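Side-chain contact in RNA-dependent RNA polymerase (Toscana virus, PDB 6QW0), which probably cleaves host messenger RNAs through its manganese-binding endonuclease domain, supplying capped primers for viral transcription by cap snatching: residues Ile168-Phe172 against Asn173-Ser177. Sequence-based numbering, arbitrary orientation.
With SO4 (sulfate ion), chain F.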
loop_
_atom_site.group_PDB
_atom_site.type_symbol
_atom_site.label_atom_id
_atom_site.label_comp_id
_atom_site.label_asym_id
_atom_site.label_seq_id
_atom_site.Cartn_x
_atom_site.Cartn_y
_atom_site.Cartn_z
ATOM N N ILE A 168 -2.597 -4.077 2.966
ATOM C CA ILE A 168 -1.642 -5.009 2.359
ATOM C C ILE A 168 -0.395 -5.043 3.236
ATOM O O ILE A 168 0.290 -4.020 3.373
ATOM C CB ILE A 168 -1.254 -4.620 0.918
ATOM C CG1 ILE A 168 -2.495 -4.326 0.071
ATOM C CG2 ILE A 168 -0.440 -5.735 0.283
ATOM C CD1 ILE A 168 -2.157 -3.819 -1.336
ATOM N N ALA A 169 -0.084 -6.216 3.802
ATOM C CA ALA A 169 1.127 -6.423 4.602
ATOM C C ALA A 169 2.029 -7.433 3.898
ATOM O O ALA A 169 1.627 -8.583 3.699
ATOM C CB ALA A 169 0.779 -6.929 6.005
ATOM N N VAL A 170 3.252 -7.012 3.517
ATOM C CA VAL A 170 4.157 -7.885 2.768
ATOM C C VAL A 170 5.207 -8.471 3.704
ATOM O O VAL A 170 5.668 -7.809 4.640
ATOM C CB VAL A 170 4.821 -7.131 1.593
ATOM C CG1 VAL A 170 5.704 -6.013 2.107
ATOM C CG2 VAL A 170 5.612 -8.100 0.710
ATOM N N HIS A 171 5.561 -9.734 3.464
ATOM C CA HIS A 171 6.730 -10.367 4.059
ATOM C C HIS A 171 7.515 -11.059 2.946
ATOM O O HIS A 171 7.109 -11.072 1.782
ATOM C CB HIS A 171 6.331 -11.328 5.192
ATOM C CG HIS A 171 5.435 -12.446 4.762
ATOM N ND1 HIS A 171 5.904 -13.715 4.490
ATOM C CD2 HIS A 171 4.092 -12.493 4.572
ATOM C CE1 HIS A 171 4.894 -14.491 4.137
ATOM N NE2 HIS A 171 3.783 -13.774 4.181
ATOM N N PHE A 172 8.664 -11.646 3.304
ATOM C CA PHE A 172 9.559 -12.177 2.283
ATOM C C PHE A 172 8.897 -13.257 1.435
ATOM O O PHE A 172 9.245 -13.423 0.259
ATOM C CB PHE A 172 10.829 -12.723 2.942
ATOM C CG PHE A 172 11.922 -13.060 1.955
ATOM C CD1 PHE A 172 12.840 -12.095 1.573
ATOM C CD2 PHE A 172 12.019 -14.333 1.405
ATOM C CE1 PHE A 172 13.847 -12.392 0.663
ATOM C CE2 PHE A 172 13.024 -14.641 0.489
ATOM C CZ PHE A 172 13.932 -13.661 0.116
ATOM N N ASN A 173 7.926 -13.986 1.995
ATOM C CA ASN A 173 7.327 -15.117 1.296
ATOM C C ASN A 173 5.838 -14.935 1.016
ATOM O O ASN A 173 5.155 -15.909 0.717
ATOM C CB ASN A 173 7.552 -16.405 2.090
ATOM C CG ASN A 173 9.008 -16.822 2.111
ATOM O OD1 ASN A 173 9.629 -16.970 1.067
ATOM N ND2 ASN A 173 9.557 -16.995 3.303
ATOM N N GLY A 174 5.306 -13.721 1.090
ATOM C CA GLY A 174 3.898 -13.601 0.756
ATOM C C GLY A 174 3.321 -12.275 1.218
ATOM O O GLY A 174 4.046 -11.338 1.517
ATOM N N VAL A 175 1.990 -12.246 1.280
ATOM C CA VAL A 175 1.221 -11.048 1.582
ATOM C C VAL A 175 0.049 -11.447 2.456
ATOM O O VAL A 175 -0.566 -12.491 2.227
ATOM C CB VAL A 175 0.722 -10.387 0.275
ATOM C CG1 VAL A 175 -0.373 -9.386 0.546
ATOM C CG2 VAL A 175 1.879 -9.738 -0.482
ATOM N N VAL A 176 -0.255 -10.629 3.463
ATOM C CA VAL A 176 -1.522 -10.709 4.183
ATOM C C VAL A 176 -2.345 -9.500 3.767
ATOM O O VAL A 176 -1.903 -8.358 3.934
ATOM C CB VAL A 176 -1.317 -10.746 5.701
ATOM C CG1 VAL A 176 -2.668 -10.784 6.408
ATOM C CG2 VAL A 176 -0.486 -11.974 6.073
ATOM N N SER A 177 -3.531 -9.749 3.211
ATOM C CA SER A 177 -4.340 -8.651 2.684
ATOM C C SER A 177 -5.801 -9.067 2.680
ATOM O O SER A 177 -6.120 -10.246 2.530
ATOM C CB SER A 177 -3.914 -8.275 1.255
ATOM O OG SER A 177 -4.658 -7.152 0.780
HETATM S S SO4 F . 6.701 -18.253 6.521
HETATM O O1 SO4 F . 7.563 -17.209 5.970
HETATM O O2 SO4 F . 5.943 -18.875 5.438
HETATM O O3 SO4 F . 5.781 -17.667 7.486
HETATM O O4 SO4 F . 7.533 -19.253 7.187
HETATM O O HOH W 1 1.247 -14.896 3.876
HETATM O O HOH W 2 8.293 -14.941 5.530
#
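The imidazole of His171 lies with one face over Gly174, whose CA sits 3.8 Å from the ring centroid in a CH-pi contact. At the turn, the ring of Phe172 meets the amide of Asn173 at its edge, the two planes 85° apart and OD1 of Asn173 3.6 Å from CD2 of Phe172. His171 reaches across the hairpin because its CG is wedged between backbone N and carbonyl carbon (chi1 60°), while Gly174, lacking a side chain, lets the backbone lie close against the ring face. In the ring plane, one water lies 2.8 Å from His171 NE2. A second, 2.9 Å from ND1 of His171, also binds Asn173 ND2, which makes a weak bond to a sulfate, probably from the crystallisation liquor. A type I turn from His171 to Gly174 joins strands 163-171 and 174-177, in the mixed sheet of a PD-(D/E)XK-type endonuclease domain; strand 163-171 runs parallel to strand 124-131, which carries Glu128 and Phe129 of the manganese site. Ile168 CG2 packs against Val175 CG1 at 3.7 Å. Helix 136-157 covers the histidine side and helix 183-203 the Val170 side. Water at both nitrogens and the Gly174 contact would fix the rotation of the His171 ring, leaving its tautomer open.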